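Local coordinates for endo-b-1,4-glucanase (Nasutitermes takasagoensis, PDB 1KS8), which probably hydrolyses internal beta-1,4-glucosidic linkages in cellulose, lichenin and cereal beta-glucans, as a glycoside hydrolase of family 9, at residues 124-129 against 133-138; 278-283 against 311-316; 364-367 against 371-374. One frame throughout, in Å; residues are numbered along the deposited sequence.

Interaction 1. Residues 124-129 against 133-138; sequences HAFWGR and MTMARP
In the long loop of this (alpha/alpha)6 barrel that joins helix 120-124 to strand 139-142, F126 meets two methionines, M133 and M135, from the returning limb. The side-chain contact is apolar; no hydrogen bond crosses between 124-129 and 133-138, and their backbones come closest at R129 and M133, whose CA atoms are 7.2 Å apart. CG of F126 stands opposite the backbone N (chi1 168°), which carries the ring from the first limb over to the second. M133 crosses it at about a right angle and lays its CG 3.7 Å from F126 CE2, oblique to the ring. At an in-plane edge of the same ring sits R129 O, while G128 N lies over one face toward the rim, so the loop's own backbone helps to fix the ring's place. The side chain of R129 leads away from this cluster and pairs with D132 and with the carbonyl oxygen of A370. M133 also sends its methyl CE over the R137 guanidinium, offset toward its rim; that group is bridged to D40. M135 is bent at both chi2 and chi3, a fold that brings its terminal methyl CE tightly against the root of the phenylalanine, 3.4 Å from F126 CB.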
ATOM      1  N   HIS A 124      18.499  -8.431  -2.264  1.00  8.12           N
ATOM      2  CA  HIS A 124      18.258  -8.687  -3.676  1.00  8.01           C
ATOM      3  C   HIS A 124      19.250  -9.619  -4.365  1.00  8.57           C
ATOM      4  O   HIS A 124      18.953 -10.162  -5.430  1.00 10.05           O
ATOM      5  CB  HIS A 124      18.151  -7.351  -4.413  1.00  8.27           C
ATOM      6  CG  HIS A 124      17.016  -6.501  -3.931  1.00  7.93           C
ATOM      7  ND1 HIS A 124      16.805  -5.212  -4.370  1.00  8.85           N
ATOM      8  CD2 HIS A 124      16.027  -6.762  -3.042  1.00  7.42           C
ATOM      9  CE1 HIS A 124      15.734  -4.715  -3.774  1.00  8.92           C
ATOM     10  NE2 HIS A 124      15.245  -5.635  -2.963  1.00  8.11           N
ATOM     11  N   ALA A 125      20.414  -9.819  -3.756  1.00  9.53           N
ATOM     12  CA  ALA A 125      21.425 -10.705  -4.325  1.00  9.41           C
ATOM     13  C   ALA A 125      21.033 -12.167  -4.119  1.00  9.41           C
ATOM     14  O   ALA A 125      21.636 -13.073  -4.694  1.00 11.37           O
ATOM     15  CB  ALA A 125      22.777 -10.435  -3.678  1.00 10.36           C
ATOM     16  N   PHE A 126      20.015 -12.380  -3.294  1.00  7.43           N
ATOM     17  CA  PHE A 126      19.510 -13.708  -2.977  1.00  8.30           C
ATOM     18  C   PHE A 126      18.187 -13.969  -3.683  1.00  8.35           C
ATOM     19  O   PHE A 126      17.340 -13.081  -3.759  1.00 10.09           O
ATOM     20  CB  PHE A 126      19.296 -13.809  -1.460  1.00  9.76           C
ATOM     21  CG  PHE A 126      18.521 -15.026  -1.018  1.00 11.26           C
ATOM     22  CD1 PHE A 126      19.135 -16.270  -0.941  1.00 13.53           C
ATOM     23  CD2 PHE A 126      17.182 -14.917  -0.651  1.00 12.24           C
ATOM     24  CE1 PHE A 126      18.429 -17.390  -0.502  1.00 15.14           C
ATOM     25  CE2 PHE A 126      16.467 -16.030  -0.211  1.00 12.71           C
ATOM     26  CZ  PHE A 126      17.091 -17.267  -0.136  1.00 13.80           C
ATOM     27  N   TRP A 127      18.026 -15.174  -4.223  1.00  8.01           N
ATOM     28  CA  TRP A 127      16.765 -15.571  -4.842  1.00  7.63           C
ATOM     29  C   TRP A 127      16.431 -16.935  -4.257  1.00  8.33           C
ATOM     30  O   TRP A 127      17.146 -17.910  -4.483  1.00  9.34           O
ATOM     31  CB  TRP A 127      16.850 -15.673  -6.371  1.00  7.71           C
ATOM     32  CG  TRP A 127      15.483 -15.866  -6.979  1.00  7.26           C
ATOM     33  CD1 TRP A 127      14.757 -17.023  -7.021  1.00  7.34           C
ATOM     34  CD2 TRP A 127      14.629 -14.841  -7.503  1.00  7.81           C
ATOM     35  NE1 TRP A 127      13.500 -16.782  -7.531  1.00  7.82           N
ATOM     36  CE2 TRP A 127      13.394 -15.449  -7.832  1.00  8.00           C
ATOM     37  CE3 TRP A 127      14.785 -13.465  -7.718  1.00  7.30           C
ATOM     38  CZ2 TRP A 127      12.320 -14.725  -8.363  1.00  8.62           C
ATOM     39  CZ3 TRP A 127      13.717 -12.744  -8.245  1.00  9.05           C
ATOM     40  CH2 TRP A 127      12.499 -13.379  -8.561  1.00  8.36           C
ATOM     41  N   GLY A 128      15.351 -16.996  -3.487  1.00  7.89           N
ATOM     42  CA  GLY A 128      14.955 -18.246  -2.867  1.00  8.61           C
ATOM     43  C   GLY A 128      13.847 -18.016  -1.863  1.00  7.33           C
ATOM     44  O   GLY A 128      13.212 -16.963  -1.867  1.00  8.48           O
ATOM     45  N   ARG A 129      13.610 -19.000  -1.002  1.00  7.54           N
ATOM     46  CA  ARG A 129      12.561 -18.894   0.009  1.00  7.84           C
ATOM     47  C   ARG A 129      13.035 -18.000   1.152  1.00  7.56           C
ATOM     48  O   ARG A 129      14.196 -18.053   1.549  1.00  8.96           O
ATOM     49  CB  ARG A 129      12.203 -20.285   0.537  1.00  9.66           C
ATOM     50  CG  ARG A 129      11.581 -21.203  -0.513  1.00 10.73           C
ATOM     51  CD  ARG A 129      11.375 -22.614   0.026  1.00 12.74           C
ATOM     52  NE  ARG A 129      12.656 -23.281   0.228  1.00 13.13           N
ATOM     53  CZ  ARG A 129      13.149 -24.231  -0.561  1.00 11.34           C
ATOM     54  NH1 ARG A 129      12.471 -24.660  -1.619  1.00 10.81           N
ATOM     55  NH2 ARG A 129      14.346 -24.734  -0.302  1.00 12.52           N
ATOM     56  N   MET A 133      16.971 -17.554   4.024  1.00  9.10           N
ATOM     57  CA  MET A 133      17.931 -16.453   4.067  1.00  9.82           C
ATOM     58  C   MET A 133      18.975 -16.683   5.149  1.00  9.51           C
ATOM     59  O   MET A 133      18.651 -17.139   6.241  1.00 12.15           O
ATOM     60  CB  MET A 133      17.227 -15.122   4.346  1.00  8.56           C
ATOM     61  CG  MET A 133      16.323 -14.624   3.231  1.00  7.60           C
ATOM     62  SD  MET A 133      15.769 -12.931   3.519  1.00 10.44           S
ATOM     63  CE  MET A 133      14.479 -13.195   4.734  1.00  9.73           C
ATOM     64  N   THR A 134      20.227 -16.361   4.841  1.00 12.29           N
ATOM     65  CA  THR A 134      21.310 -16.518   5.805  1.00 13.64           C
ATOM     66  C   THR A 134      22.152 -15.250   5.895  1.00 12.71           C
ATOM     67  O   THR A 134      23.087 -15.179   6.695  1.00 14.54           O
ATOM     68  CB  THR A 134      22.243 -17.689   5.432  1.00 14.99           C
ATOM     69  OG1 THR A 134      22.896 -17.409   4.189  1.00 17.62           O
ATOM     70  CG2 THR A 134      21.448 -18.981   5.304  1.00 16.57           C
ATOM     71  N   MET A 135      21.825 -14.248   5.082  1.00 10.53           N
ATOM     72  CA  MET A 135      22.583 -13.003   5.092  1.00  9.89           C
ATOM     73  C   MET A 135      22.133 -12.088   6.222  1.00  9.51           C
ATOM     74  O   MET A 135      21.008 -12.190   6.714  1.00  9.99           O
ATOM     75  CB  MET A 135      22.439 -12.264   3.756  1.00  9.76           C
ATOM     76  CG  MET A 135      21.162 -11.441   3.594  1.00 10.56           C
ATOM     77  SD  MET A 135      19.635 -12.402   3.525  1.00  9.74           S
ATOM     78  CE  MET A 135      19.655 -12.931   1.809  1.00 11.07           C
ATOM     79  N   ALA A 136      23.027 -11.196   6.636  1.00 10.89           N
ATOM     80  CA  ALA A 136      22.709 -10.255   7.696  1.00  9.49           C
ATOM     81  C   ALA A 136      21.583  -9.347   7.226  1.00  9.22           C
ATOM     82  O   ALA A 136      21.515  -8.980   6.051  1.00  8.48           O
ATOM     83  CB  ALA A 136      23.939  -9.424   8.052  1.00 10.73           C
ATOM     84  N   ARG A 137      20.694  -9.001   8.148  1.00  8.48           N
ATOM     85  CA  ARG A 137      19.575  -8.120   7.847  1.00  9.00           C
ATOM     86  C   ARG A 137      19.635  -6.909   8.768  1.00  9.01           C
ATOM     87  O   ARG A 137      19.033  -6.888   9.844  1.00  9.74           O
ATOM     88  CB  ARG A 137      18.247  -8.871   8.005  1.00  8.67           C
ATOM     89  CG  ARG A 137      17.958  -9.792   6.824  1.00  8.51           C
ATOM     90  CD  ARG A 137      16.800 -10.743   7.078  1.00  8.87           C
ATOM     91  NE  ARG A 137      15.513 -10.076   7.265  1.00  6.86           N
ATOM     92  CZ  ARG A 137      14.798  -9.509   6.294  1.00  7.69           C
ATOM     93  NH1 ARG A 137      15.234  -9.510   5.041  1.00  7.64           N
ATOM     94  NH2 ARG A 137      13.621  -8.964   6.577  1.00  7.58           N
ATOM     95  N   PRO A 138      20.387  -5.879   8.354  1.00  8.71           N
ATOM     96  CA  PRO A 138      20.521  -4.663   9.155  1.00  9.13           C
ATOM     97  C   PRO A 138      19.184  -3.956   9.305  1.00  9.09           C
ATOM     98  O   PRO A 138      18.314  -4.061   8.438  1.00  8.33           O
ATOM     99  CB  PRO A 138      21.514  -3.820   8.353  1.00 10.79           C
ATOM    100  CG  PRO A 138      22.286  -4.830   7.559  1.00 15.51           C
ATOM    101  CD  PRO A 138      21.226  -5.810   7.145  1.00 10.63           C
TER

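Interaction 2. Residues 278-283 against 311-316; sequences QSYVNY and AFIMLE
Helices 271-286 and 303-319 pack through V281 and M314, with the axes of segments 278-283 and 311-316 passing 10.5 Å apart and their N-to-C directions 131° from each other, between perpendicular and antiparallel. The CA atoms of V281 and M314 are the nearest pair, 6.5 Å apart, and no hydrogen bond links the two segments; inside each one the helical backbone bonds run on, as from N282 N to Q278 O.

V281 puts both of its methyl branches to use. CG1, placed anti to the backbone N by a chi1 of 175°, reaches the second helix and rests 3.7 Å from M314 CG, so the methionine is met near the base of its chain and not at its sulfur. The other branch, CG2, lies more loosely between M314 CG and I313 CG2, 4.3 Å from I313 CG2. The valine therefore faces two consecutive residues of helix 303-319.

Helices packed side by side in this way are the building material of the (alpha/alpha)6 barrel of family 9, and here the side chains that meet across the two segments are apolar, apart from the phenol of Y280. M314 leaves its helix with CG anti to the carbonyl carbon (chi1 -71°) and is extended beyond CG; the side chain runs past the valine and touches F330 of helix 324-341, whose Y327 also packs on V281. Y280 flanks the valine and offers its ring edge: I313 CG2 lies near the ring plane, 4.4 Å from Y280 CD2. On this flank, S258 of helix 257-268 is touched by both Y280 and I313, and L251 from a neighbouring loop packs against I313.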
ATOM      1  N   GLN A 278     -12.364  17.531  -8.031  1.00 11.95           N
ATOM      2  CA  GLN A 278     -13.106  17.450  -9.291  1.00 12.78           C
ATOM      3  C   GLN A 278     -12.213  17.782 -10.478  1.00 12.52           C
ATOM      4  O   GLN A 278     -12.271  17.127 -11.518  1.00 10.92           O
ATOM      5  CB  GLN A 278     -14.303  18.416  -9.294  1.00 16.17           C
ATOM      6  CG  GLN A 278     -14.767  18.792 -10.713  1.00 20.39           C
ATOM      7  CD  GLN A 278     -15.903  19.805 -10.752  1.00 20.96           C
ATOM      8  OE1 GLN A 278     -16.089  20.503 -11.755  1.00 16.62           O
ATOM      9  NE2 GLN A 278     -16.675  19.882  -9.674  1.00 21.50           N
ATOM     10  N   SER A 279     -11.396  18.818 -10.324  1.00 12.34           N
ATOM     11  CA  SER A 279     -10.502  19.233 -11.394  1.00 13.52           C
ATOM     12  C   SER A 279      -9.555  18.103 -11.779  1.00 12.21           C
ATOM     13  O   SER A 279      -9.329  17.845 -12.962  1.00 12.28           O
ATOM     14  CB  SER A 279      -9.694  20.455 -10.958  1.00 15.33           C
ATOM     15  OG  SER A 279      -8.830  20.883 -11.995  1.00 21.08           O
ATOM     16  N   TYR A 280      -9.007  17.427 -10.773  1.00 11.41           N
ATOM     17  CA  TYR A 280      -8.081  16.327 -11.013  1.00 11.49           C
ATOM     18  C   TYR A 280      -8.769  15.135 -11.672  1.00 11.17           C
ATOM     19  O   TYR A 280      -8.283  14.601 -12.670  1.00 10.17           O
ATOM     20  CB  TYR A 280      -7.437  15.881  -9.698  1.00 12.96           C
ATOM     21  CG  TYR A 280      -6.543  14.668  -9.843  1.00 13.01           C
ATOM     22  CD1 TYR A 280      -5.393  14.716 -10.630  1.00 14.61           C
ATOM     23  CD2 TYR A 280      -6.858  13.469  -9.206  1.00 13.60           C
ATOM     24  CE1 TYR A 280      -4.575  13.592 -10.782  1.00 14.84           C
ATOM     25  CE2 TYR A 280      -6.048  12.340  -9.351  1.00 13.53           C
ATOM     26  CZ  TYR A 280      -4.912  12.411 -10.140  1.00 13.57           C
ATOM     27  OH  TYR A 280      -4.119  11.296 -10.300  1.00 18.56           O
ATOM     28  N   VAL A 281      -9.897  14.711 -11.110  1.00 10.42           N
ATOM     29  CA  VAL A 281     -10.618  13.575 -11.667  1.00 10.82           C
ATOM     30  C   VAL A 281     -11.082  13.849 -13.092  1.00 12.11           C
ATOM     31  O   VAL A 281     -10.927  12.999 -13.970  1.00 12.80           O
ATOM     32  CB  VAL A 281     -11.833  13.199 -10.791  1.00 11.29           C
ATOM     33  CG1 VAL A 281     -12.636  12.094 -11.467  1.00 11.69           C
ATOM     34  CG2 VAL A 281     -11.357  12.728  -9.419  1.00 11.02           C
ATOM     35  N   ASN A 282     -11.645  15.032 -13.328  1.00 12.33           N
ATOM     36  CA  ASN A 282     -12.114  15.384 -14.664  1.00 12.46           C
ATOM     37  C   ASN A 282     -10.955  15.324 -15.647  1.00 13.13           C
ATOM     38  O   ASN A 282     -11.114  14.870 -16.779  1.00 12.60           O
ATOM     39  CB  ASN A 282     -12.734  16.785 -14.662  1.00 12.97           C
ATOM     40  CG  ASN A 282     -14.073  16.832 -13.943  1.00 14.22           C
ATOM     41  OD1 ASN A 282     -14.609  17.911 -13.678  1.00 17.14           O
ATOM     42  ND2 ASN A 282     -14.622  15.664 -13.629  1.00 12.57           N
ATOM     43  N   TYR A 283      -9.786  15.781 -15.208  1.00 12.16           N
ATOM     44  CA  TYR A 283      -8.598  15.755 -16.048  1.00 12.52           C
ATOM     45  C   TYR A 283      -8.232  14.323 -16.425  1.00 12.06           C
ATOM     46  O   TYR A 283      -7.934  14.032 -17.582  1.00 12.21           O
ATOM     47  CB  TYR A 283      -7.409  16.394 -15.330  1.00 12.58           C
ATOM     48  CG  TYR A 283      -6.109  16.145 -16.053  1.00 14.31           C
ATOM     49  CD1 TYR A 283      -5.838  16.772 -17.268  1.00 16.62           C
ATOM     50  CD2 TYR A 283      -5.188  15.218 -15.567  1.00 15.34           C
ATOM     51  CE1 TYR A 283      -4.686  16.477 -17.986  1.00 18.43           C
ATOM     52  CE2 TYR A 283      -4.031  14.915 -16.278  1.00 17.41           C
ATOM     53  CZ  TYR A 283      -3.789  15.546 -17.487  1.00 18.92           C
ATOM     54  OH  TYR A 283      -2.663  15.229 -18.210  1.00 21.26           O
ATOM     55  N   ALA A 311      -8.549   5.155  -9.633  1.00  9.07           N
ATOM     56  CA  ALA A 311      -9.906   4.638  -9.498  1.00  9.16           C
ATOM     57  C   ALA A 311     -10.397   4.828  -8.065  1.00  9.39           C
ATOM     58  O   ALA A 311     -11.551   5.198  -7.842  1.00  9.28           O
ATOM     59  CB  ALA A 311      -9.959   3.158  -9.882  1.00  9.15           C
ATOM     60  N   PHE A 312      -9.528   4.583  -7.089  1.00  9.08           N
ATOM     61  CA  PHE A 312      -9.945   4.748  -5.704  1.00  8.43           C
ATOM     62  C   PHE A 312     -10.231   6.209  -5.377  1.00  9.08           C
ATOM     63  O   PHE A 312     -11.181   6.507  -4.656  1.00  9.73           O
ATOM     64  CB  PHE A 312      -8.899   4.208  -4.731  1.00 10.60           C
ATOM     65  CG  PHE A 312      -9.382   4.181  -3.313  1.00  9.27           C
ATOM     66  CD1 PHE A 312     -10.486   3.410  -2.963  1.00  9.96           C
ATOM     67  CD2 PHE A 312      -8.779   4.969  -2.339  1.00 11.04           C
ATOM     68  CE1 PHE A 312     -10.990   3.426  -1.665  1.00 11.35           C
ATOM     69  CE2 PHE A 312      -9.277   4.992  -1.036  1.00 11.54           C
ATOM     70  CZ  PHE A 312     -10.383   4.221  -0.701  1.00 12.25           C
ATOM     71  N   ILE A 313      -9.413   7.120  -5.896  1.00  8.45           N
ATOM     72  CA  ILE A 313      -9.647   8.539  -5.655  1.00  8.64           C
ATOM     73  C   ILE A 313     -11.007   8.910  -6.241  1.00  8.79           C
ATOM     74  O   ILE A 313     -11.758   9.682  -5.647  1.00  9.82           O
ATOM     75  CB  ILE A 313      -8.539   9.414  -6.296  1.00  9.51           C
ATOM     76  CG1 ILE A 313      -7.243   9.273  -5.490  1.00 11.14           C
ATOM     77  CG2 ILE A 313      -8.973  10.880  -6.341  1.00 10.66           C
ATOM     78  CD1 ILE A 313      -7.345   9.746  -4.041  1.00 13.15           C
ATOM     79  N   MET A 314     -11.331   8.344  -7.399  1.00  9.33           N
ATOM     80  CA  MET A 314     -12.612   8.620  -8.042  1.00  9.65           C
ATOM     81  C   MET A 314     -13.769   8.101  -7.198  1.00 10.26           C
ATOM     82  O   MET A 314     -14.803   8.762  -7.074  1.00 10.65           O
ATOM     83  CB  MET A 314     -12.661   7.982  -9.429  1.00 10.04           C
ATOM     84  CG  MET A 314     -11.762   8.661 -10.439  1.00 10.63           C
ATOM     85  SD  MET A 314     -11.910   7.918 -12.068  1.00 12.28           S
ATOM     86  CE  MET A 314     -10.422   8.537 -12.844  1.00 12.10           C
ATOM     87  N   LEU A 315     -13.599   6.915  -6.622  1.00  9.97           N
ATOM     88  CA  LEU A 315     -14.639   6.329  -5.787  1.00  9.97           C
ATOM     89  C   LEU A 315     -14.831   7.160  -4.518  1.00 10.74           C
ATOM     90  O   LEU A 315     -15.956   7.326  -4.037  1.00 11.45           O
ATOM     91  CB  LEU A 315     -14.278   4.879  -5.451  1.00 10.62           C
ATOM     92  CG  LEU A 315     -14.410   3.950  -6.665  1.00 10.00           C
ATOM     93  CD1 LEU A 315     -13.630   2.660  -6.444  1.00 11.27           C
ATOM     94  CD2 LEU A 315     -15.881   3.660  -6.917  1.00 11.43           C
ATOM     95  N   GLU A 316     -13.736   7.696  -3.985  1.00 11.41           N
ATOM     96  CA  GLU A 316     -13.813   8.528  -2.788  1.00 11.64           C
ATOM     97  C   GLU A 316     -14.485   9.852  -3.140  1.00 12.35           C
ATOM     98  O   GLU A 316     -15.252  10.403  -2.348  1.00 13.03           O
ATOM     99  CB  GLU A 316     -12.411   8.782  -2.222  1.00 10.63           C
ATOM    100  CG  GLU A 316     -11.861   7.620  -1.407  1.00 12.09           C
ATOM    101  CD  GLU A 316     -12.465   7.552  -0.018  1.00 13.97           C
ATOM    102  OE1 GLU A 316     -12.427   6.471   0.605  1.00 12.37           O
ATOM    103  OE2 GLU A 316     -12.969   8.591   0.460  1.00 17.60           O
TER

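Interaction 3. Residues 364-367 against 371-374; sequences SCPP and TCDW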
ATOM      1  N   SER A 364       7.915 -18.313  -6.594  1.00  7.62           N
ATOM      2  CA  SER A 364       8.647 -19.030  -7.638  1.00  8.10           C
ATOM      3  C   SER A 364       9.241 -20.342  -7.137  1.00  8.86           C
ATOM      4  O   SER A 364       9.533 -21.248  -7.918  1.00  9.07           O
ATOM      5  CB  SER A 364       9.788 -18.164  -8.175  1.00  7.73           C
ATOM      6  OG  SER A 364      10.886 -18.144  -7.269  1.00  7.81           O
ATOM      7  N   CYS A 365       9.406 -20.444  -5.829  1.00  8.45           N
ATOM      8  CA  CYS A 365      10.031 -21.611  -5.231  1.00  8.95           C
ATOM      9  C   CYS A 365       9.219 -22.875  -5.045  1.00 10.41           C
ATOM     10  O   CYS A 365       8.050 -22.833  -4.682  1.00 10.56           O
ATOM     11  CB  CYS A 365      10.594 -21.236  -3.870  1.00  9.04           C
ATOM     12  SG  CYS A 365      11.928 -20.010  -3.891  1.00  9.45           S
ATOM     13  N   PRO A 366       9.849 -24.032  -5.295  1.00 10.96           N
ATOM     14  CA  PRO A 366       9.153 -25.306  -5.116  1.00 11.83           C
ATOM     15  C   PRO A 366       9.213 -25.523  -3.604  1.00 11.17           C
ATOM     16  O   PRO A 366       9.902 -24.782  -2.898  1.00 11.28           O
ATOM     17  CB  PRO A 366      10.037 -26.285  -5.880  1.00 11.71           C
ATOM     18  CG  PRO A 366      11.413 -25.723  -5.652  1.00 12.75           C
ATOM     19  CD  PRO A 366      11.189 -24.239  -5.874  1.00 11.30           C
ATOM     20  N   PRO A 367       8.496 -26.522  -3.077  1.00 12.60           N
ATOM     21  CA  PRO A 367       8.582 -26.699  -1.627  1.00 12.80           C
ATOM     22  C   PRO A 367       9.908 -27.317  -1.203  1.00 11.78           C
ATOM     23  O   PRO A 367      10.553 -28.024  -1.983  1.00 12.11           O
ATOM     24  CB  PRO A 367       7.395 -27.605  -1.322  1.00 15.52           C
ATOM     25  CG  PRO A 367       7.304 -28.449  -2.557  1.00 18.07           C
ATOM     26  CD  PRO A 367       7.523 -27.453  -3.673  1.00 14.52           C
ATOM     27  N   THR A 371      15.942 -27.421  -3.739  1.00  9.77           N
ATOM     28  CA  THR A 371      16.633 -26.143  -3.719  1.00 10.20           C
ATOM     29  C   THR A 371      15.889 -25.060  -4.486  1.00 10.06           C
ATOM     30  O   THR A 371      15.265 -25.328  -5.513  1.00 10.76           O
ATOM     31  CB  THR A 371      18.036 -26.246  -4.349  1.00 12.44           C
ATOM     32  OG1 THR A 371      17.914 -26.632  -5.722  1.00 21.22           O
ATOM     33  CG2 THR A 371      18.872 -27.260  -3.626  1.00  7.70           C
ATOM     34  N   CYS A 372      15.939 -23.843  -3.955  1.00  8.88           N
ATOM     35  CA  CYS A 372      15.371 -22.693  -4.641  1.00  8.03           C
ATOM     36  C   CYS A 372      16.519 -21.703  -4.681  1.00  8.80           C
ATOM     37  O   CYS A 372      17.026 -21.285  -3.638  1.00  9.38           O
ATOM     38  CB  CYS A 372      14.198 -22.057  -3.900  1.00  8.22           C
ATOM     39  SG  CYS A 372      13.351 -20.900  -5.028  1.00  8.50           S
ATOM     40  N   ASP A 373      16.949 -21.354  -5.886  1.00  8.54           N
ATOM     41  CA  ASP A 373      18.054 -20.421  -6.048  1.00  7.81           C
ATOM     42  C   ASP A 373      17.877 -19.649  -7.345  1.00  8.33           C
ATOM     43  O   ASP A 373      16.775 -19.601  -7.888  1.00  8.33           O
ATOM     44  CB  ASP A 373      19.395 -21.173  -6.022  1.00  9.81           C
ATOM     45  CG  ASP A 373      19.512 -22.229  -7.113  1.00 11.85           C
ATOM     46  OD1 ASP A 373      20.498 -22.996  -7.073  1.00 14.19           O
ATOM     47  OD2 ASP A 373      18.642 -22.297  -8.005  1.00 10.96           O
ATOM     48  N   TRP A 374      18.945 -19.040  -7.848  1.00  7.82           N
ATOM     49  CA  TRP A 374      18.816 -18.278  -9.082  1.00  8.16           C
ATOM     50  C   TRP A 374      18.466 -19.133 -10.292  1.00  7.83           C
ATOM     51  O   TRP A 374      18.007 -18.610 -11.306  1.00  8.21           O
ATOM     52  CB  TRP A 374      20.077 -17.453  -9.339  1.00  8.71           C
ATOM     53  CG  TRP A 374      20.137 -16.242  -8.454  1.00  8.16           C
ATOM     54  CD1 TRP A 374      20.827 -16.107  -7.284  1.00  8.05           C
ATOM     55  CD2 TRP A 374      19.414 -15.018  -8.638  1.00  7.84           C
ATOM     56  NE1 TRP A 374      20.576 -14.875  -6.726  1.00  8.51           N
ATOM     57  CE2 TRP A 374      19.713 -14.187  -7.537  1.00  7.24           C
ATOM     58  CE3 TRP A 374      18.539 -14.546  -9.624  1.00  8.45           C
ATOM     59  CZ2 TRP A 374      19.167 -12.905  -7.394  1.00  8.55           C
ATOM     60  CZ3 TRP A 374      17.995 -13.270  -9.482  1.00  9.52           C
ATOM     61  CH2 TRP A 374      18.313 -12.466  -8.374  1.00  8.99           C
TER
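C365 and C372 are joined by a disulfide, their SG atoms 2.0 Å apart, which ties segment 364-367 to segment 371-374. The two half-cystines enter the bridge with different first torsions. C365 SG stands anti to its carbonyl carbon and beside the backbone N, at a chi1 of -64°. C372 SG instead lies opposite the backbone N, beside the carbonyl carbon, with chi1 at -167°. About the S-S bond the torsion is -81°, near the right angle that a relaxed disulfide prefers and of left-handed sign. The bridge holds the CA atoms of C365 and C372 5.5 Å apart. C365 CB comes to 3.7 Å from C372 CB.

P366, next along the chain, packs against the same bridge. Its CD lies 4.1 Å from C372 SG, and its CG comes to 3.9 Å from T371 O, so one edge of the pyrrolidine ring follows the opposing limb. The disulfide closes a short loop between helix 361-364 and helix 374-377, and is the covalent tie across two limbs that share no hydrogen bond.

S364, just before C365, turns its OG to within 4.3 Å of C372 SG, a van der Waals approach only. That hydroxyl is hydrogen-bonded to R361 O and to W127 NE1. D373, just past the bridge, takes the N-cap position of helix 374-377, and its OD2 accepts a hydrogen bond from N375 N. R129, from the loop after helix 120-124, packs on both cysteines of the bridge.

Along the chain the three contacts follow in series, all within the family 9 catalytic domain. Interactions 1 and 3 are neighbours in space, their centres 13 Å apart, although some 230 residues separate them in sequence. They touch directly: R129 NH1 hydrogen-bonds to P366 O, and A125 O takes W374 NE1, so the two loops pack against each other. S364 lies about 11 Å, side chain to side chain, from D403, a predicted active-site residue. Interaction 2 sits across the chain's centre, about 40 Å from interaction 1 and 42 Å from interaction 3 between centres, among the barrel helices. Of these three, the two loop contacts lie on one side of the chain's centre and the helix pair on the other.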